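Local coordinates for short-chain dehydrogenase/reductase SDR (Paraburkholderia phymatum, PDB 5VA8), which binds NADP as an oxidoreductase of the short-chain dehydrogenase/reductase family, probably moving hydride between the nicotinamide and a carbonyl or alcohol substrate, at the interface of chains A and B. Sequence-based numbering; all coordinates share one arbitrary frame. Chains: chain A/B, Short-chain dehydrogenase/reductase SDR.

Contact 1: the interface of chains A and B. Residues chain A 193-194, 231, 235, 258-260; chain B 250-251.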
loop_
_atom_site.group_PDB
_atom_site.type_symbol
_atom_site.label_atom_id
_atom_site.label_comp_id
_atom_site.label_asym_id
_atom_site.label_seq_id
_atom_site.Cartn_x
_atom_site.Cartn_y
_atom_site.Cartn_z
ATOM N N ILE A 193 -3.294 -14.793 -12.593
ATOM C CA ILE A 193 -3.150 -16.076 -13.273
ATOM C C ILE A 193 -3.390 -15.892 -14.770
ATOM O O ILE A 193 -4.411 -15.333 -15.198
ATOM C CB ILE A 193 -4.065 -17.150 -12.660
ATOM C CG1 ILE A 193 -3.825 -18.488 -13.376
ATOM C CG2 ILE A 193 -5.526 -16.740 -12.691
ATOM C CD1 ILE A 193 -4.502 -19.683 -12.710
ATOM N N PHE A 194 -2.412 -16.333 -15.570
ATOM C CA PHE A 194 -2.459 -16.224 -17.021
ATOM C C PHE A 194 -2.375 -17.606 -17.654
ATOM O O PHE A 194 -1.667 -18.488 -17.160
ATOM C CB PHE A 194 -1.332 -15.328 -17.541
ATOM C CG PHE A 194 -1.692 -13.870 -17.517
ATOM C CD1 PHE A 194 -1.991 -13.206 -18.696
ATOM C CD2 PHE A 194 -1.798 -13.186 -16.311
ATOM C CE1 PHE A 194 -2.362 -11.874 -18.689
ATOM C CE2 PHE A 194 -2.168 -11.849 -16.286
ATOM C CZ PHE A 194 -2.448 -11.189 -17.481
ATOM N N GLY A 231 -6.027 -14.537 -17.489
ATOM C CA GLY A 231 -5.451 -13.570 -18.400
ATOM C C GLY A 231 -4.855 -14.224 -19.641
ATOM O O GLY A 231 -4.495 -15.403 -19.652
ATOM N N GLU A 235 -3.013 -9.871 -24.108
ATOM C CA GLU A 235 -3.338 -8.627 -23.410
ATOM C C GLU A 235 -2.221 -8.210 -22.461
ATOM O O GLU A 235 -2.004 -7.011 -22.264
ATOM C CB GLU A 235 -4.677 -8.751 -22.668
ATOM C CG GLU A 235 -4.642 -9.589 -21.386
ATOM C CD GLU A 235 -6.027 -9.952 -20.879
ATOM O OE1 GLU A 235 -6.963 -9.119 -21.007
ATOM O OE2 GLU A 235 -6.181 -11.072 -20.355
ATOM N N ILE A 258 -2.187 -6.865 -13.127
ATOM C CA ILE A 258 -3.098 -7.263 -14.198
ATOM C C ILE A 258 -3.635 -8.627 -13.784
ATOM O O ILE A 258 -3.024 -9.666 -14.077
ATOM C CB ILE A 258 -2.411 -7.313 -15.566
ATOM C CG1 ILE A 258 -1.690 -5.994 -15.848
ATOM C CG2 ILE A 258 -3.421 -7.570 -16.676
ATOM C CD1 ILE A 258 -1.117 -5.929 -17.235
ATOM N N ASP A 259 -4.785 -8.624 -13.074
ATOM C CA ASP A 259 -5.220 -9.846 -12.406
ATOM C C ASP A 259 -6.734 -10.030 -12.370
ATOM O O ASP A 259 -7.208 -10.882 -11.602
ATOM C CB ASP A 259 -4.657 -9.894 -10.968
ATOM C CG ASP A 259 -5.388 -8.961 -9.998
ATOM O OD1 ASP A 259 -6.093 -8.024 -10.431
ATOM O OD2 ASP A 259 -5.245 -9.182 -8.776
ATOM N N GLY A 260 -7.505 -9.294 -13.165
ATOM C CA GLY A 260 -8.944 -9.496 -13.130
ATOM C C GLY A 260 -9.593 -9.163 -11.809
ATOM O O GLY A 260 -10.704 -9.639 -11.536
ATOM N N TYR B 250 -8.581 -7.215 -18.294
ATOM C CA TYR B 250 -8.140 -7.933 -17.106
ATOM C C TYR B 250 -7.558 -6.991 -16.067
ATOM O O TYR B 250 -6.896 -7.446 -15.128
ATOM C CB TYR B 250 -7.119 -9.008 -17.479
ATOM C CG TYR B 250 -7.188 -10.260 -16.631
ATOM C CD1 TYR B 250 -8.390 -10.946 -16.462
ATOM C CD2 TYR B 250 -6.053 -10.772 -16.013
ATOM C CE1 TYR B 250 -8.455 -12.100 -15.697
ATOM C CE2 TYR B 250 -6.108 -11.936 -15.254
ATOM C CZ TYR B 250 -7.318 -12.590 -15.089
ATOM O OH TYR B 250 -7.371 -13.754 -14.335
ATOM N N ILE B 251 -7.786 -5.693 -16.230
ATOM C CA ILE B 251 -7.332 -4.666 -15.304
ATOM C C ILE B 251 -8.577 -4.057 -14.682
ATOM O O ILE B 251 -9.367 -3.405 -15.376
ATOM C CB ILE B 251 -6.494 -3.594 -16.013
ATOM C CG1 ILE B 251 -5.316 -4.234 -16.761
ATOM C CG2 ILE B 251 -6.044 -2.519 -15.004
ATOM C CD1 ILE B 251 -4.552 -3.233 -17.612
HETATM O O HOH W 1 -6.089 -6.769 -19.600
HETATM O O HOH W 2 -5.981 -13.359 -11.819
#

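Contact 2: the interface of chains A and B. Residues chain A 239, 242, 256; chain B 239, 242, 256.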
loop_
_atom_site.group_PDB
_atom_site.type_symbol
_atom_site.label_atom_id
_atom_site.label_comp_id
_atom_site.label_asym_id
_atom_site.label_seq_id
_atom_site.Cartn_x
_atom_site.Cartn_y
_atom_site.Cartn_z
ATOM N N ALA A 239 -0.234 -4.441 -22.614
ATOM C CA ALA A 239 0.073 -3.537 -21.507
ATOM C C ALA A 239 1.563 -3.229 -21.454
ATOM O O ALA A 239 1.962 -2.084 -21.221
ATOM C CB ALA A 239 -0.392 -4.134 -20.181
ATOM N N PHE A 242 2.294 -0.658 -24.105
ATOM C CA PHE A 242 1.917 0.697 -23.715
ATOM C C PHE A 242 2.957 1.315 -22.781
ATOM O O PHE A 242 3.345 2.480 -22.957
ATOM C CB PHE A 242 0.538 0.728 -23.062
ATOM C CG PHE A 242 0.092 2.124 -22.752
ATOM C CD1 PHE A 242 -0.437 2.915 -23.753
ATOM C CD2 PHE A 242 0.312 2.677 -21.502
ATOM C CE1 PHE A 242 -0.818 4.234 -23.497
ATOM C CE2 PHE A 242 -0.060 3.997 -21.243
ATOM C CZ PHE A 242 -0.620 4.765 -22.241
ATOM N N TRP A 256 2.056 -2.347 -11.925
ATOM C CA TRP A 256 0.776 -2.516 -12.612
ATOM C C TRP A 256 0.312 -3.951 -12.417
ATOM O O TRP A 256 0.885 -4.875 -12.996
ATOM C CB TRP A 256 0.901 -2.202 -14.101
ATOM C CG TRP A 256 0.756 -0.743 -14.462
ATOM C CD1 TRP A 256 0.760 0.317 -13.621
ATOM C CD2 TRP A 256 0.567 -0.218 -15.780
ATOM N NE1 TRP A 256 0.583 1.495 -14.337
ATOM C CE2 TRP A 256 0.457 1.183 -15.663
ATOM C CE3 TRP A 256 0.465 -0.802 -17.045
ATOM C CZ2 TRP A 256 0.254 2.012 -16.769
ATOM C CZ3 TRP A 256 0.264 0.025 -18.142
ATOM C CH2 TRP A 256 0.164 1.411 -17.993
ATOM N N ALA B 239 -3.384 7.129 -21.611
ATOM C CA ALA B 239 -3.534 6.108 -20.579
ATOM C C ALA B 239 -5.003 5.801 -20.330
ATOM O O ALA B 239 -5.390 4.637 -20.187
ATOM C CB ALA B 239 -2.855 6.557 -19.287
ATOM N N PHE B 242 -6.197 3.571 -23.167
ATOM C CA PHE B 242 -5.774 2.182 -23.022
ATOM C C PHE B 242 -6.650 1.448 -22.014
ATOM O O PHE B 242 -7.052 0.304 -22.251
ATOM C CB PHE B 242 -4.302 2.081 -22.611
ATOM C CG PHE B 242 -3.826 0.654 -22.533
ATOM C CD1 PHE B 242 -3.410 -0.013 -23.672
ATOM C CD2 PHE B 242 -3.889 -0.047 -21.335
ATOM C CE1 PHE B 242 -3.006 -1.343 -23.611
ATOM C CE2 PHE B 242 -3.499 -1.370 -21.268
ATOM C CZ PHE B 242 -3.055 -2.022 -22.404
ATOM N N TRP B 256 -3.922 3.803 -11.014
ATOM C CA TRP B 256 -2.765 4.058 -11.866
ATOM C C TRP B 256 -2.267 5.471 -11.598
ATOM O O TRP B 256 -2.910 6.449 -11.997
ATOM C CB TRP B 256 -3.110 3.889 -13.338
ATOM C CG TRP B 256 -3.036 2.469 -13.806
ATOM C CD1 TRP B 256 -2.887 1.357 -13.038
ATOM C CD2 TRP B 256 -3.085 2.029 -15.158
ATOM N NE1 TRP B 256 -2.844 0.230 -13.837
ATOM C CE2 TRP B 256 -2.963 0.620 -15.144
ATOM C CE3 TRP B 256 -3.230 2.685 -16.383
ATOM C CZ2 TRP B 256 -2.979 -0.137 -16.309
ATOM C CZ3 TRP B 256 -3.243 1.927 -17.541
ATOM C CH2 TRP B 256 -3.124 0.536 -17.491
#

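Contact 1: the interface of chains A and B
A loop of chain B carrying B:Tyr250 and B:Ile251 meets chain A where strand 255-258 runs out into the A:Asp259-A:Gly260 turn, beside the loops at A:Ile193-A:Phe194 and A:Gly231 and the start of helix 233-243. B:Tyr250 dominates the patch, with 76 Å² of its surface hidden by chain A, and its ring is inserted between two stretches of backbone. On one face lie the carbonyl carbon of A:Asp259, offset toward the rim, and the amide N of A:Gly260, 3.4 Å above the plane and over the centre. Against the opposite face sits A:Gly231, where A:Gly231 N is 3.3 Å from B:Tyr250 CZ. The absence of side chains at A:Gly231 and A:Gly260 probably helps the main chain come this close to both faces. The CD2-CE2 edge of B:Tyr250 points at the face of the A:Phe194 ring, the planes 84° apart, with A:Phe194 CZ 3.9 Å from B:Tyr250 CD2.

A direct hydrogen bond accompanies this packing: A:Gly260 N donates to the backbone carbonyl B:Tyr250 O at 2.8 Å, 161° at the hydrogen, approaching from above the carbonyl plane. Water extends the polar contact at both ends of the tyrosine. The phenol B:Tyr250 OH lies 2.9 Å from a water that also meets A:Ile193 N and A:Asp259 O, while B:Tyr250 N reaches the carboxylate oxygen A:Glu235 OE1 through a second water. With chi1 at 75°, A:Glu235 places CG between its backbone N and carbonyl carbon; the extended chain beyond then lays the carboxylate beside B:Tyr250 CB, A:Glu235 OE1 being 3.5 Å from it. The methyl A:Ile258 CG2 touches B:Ile251 CG1 at 3.8 Å, adding a small apolar contact.

The site lies at the C-terminal end of strand 255-258, where this NADP-binding fold passes into its C-terminal tail, and its twin recurs with the chains exchanged.

Contact 2: the interface of chains A and B
Aromatic stacking joins A:Trp256 to B:Trp256, each on strand 255-258 of its own chain. The indoles are almost parallel, 3° between the planes of their six-membered rings, whose centroids are 3.6 Å apart. Overlap extends along both ring systems: the five-membered rings also face each other, with centroids at 3.8 Å. The side chains nevertheless cross at about a right angle, so the two indoles lie in parallel planes, one over the other, while their side chains run in different directions. At the benzo end, A:Trp256 CH2 and B:Trp256 CH2 approach to 3.4 Å. In both copies CG stands anti to the carbonyl carbon (chi1 -85° in chain A), which turns the indole away from the residue's own carbonyl carbon, so that one face lies against the partner indole.

Apolar packing between the two copies of helix 233-243 forms the second group. A:Phe242 and B:Phe242 slide past each other in opposite directions, each setting its CB over the rim of the other's ring; A:Phe242 CB to B:Phe242 CD1 is 4.1 Å. The ring tips continue onto the opposing helix: A:Phe242 CZ lies 3.6 Å from B:Ala239 CA, and B:Phe242 CZ lies 3.6 Å from A:Ala239 CA. The small side chain of alanine probably permits this approach to the helix backbone.

Support within each chain links the groups, because the CD2 edge of each phenylalanine lies at the edge of its own chain's indole, in the indole plane. Helix 233-243 and strand 255-258 thus present a joined aromatic surface, self-complementary across a two-fold axis passing between the paired residues, near the C-terminal end of the fold.

The C-alpha centres of contact 1 and contact 2 are about 12 Å apart. Contact 1 takes helix 233-243 and strand 255-258 from chain A and meets them with the chain B loop at 250-251, whereas contact 2 uses both elements from both chains. A:Glu235 and A:Ala239 lie a helical turn apart, A:Trp256 and A:Ile258 two positions apart on the strand. Contact 2 straddles the two-fold axis; contact 1 lies to one side with a symmetry twin, so the axial stack is probably flanked by two tyrosine insertions. Such pairing is common in tetrameric short-chain dehydrogenases and fits the four-chain assembly, although the structure alone does not prove it in solution.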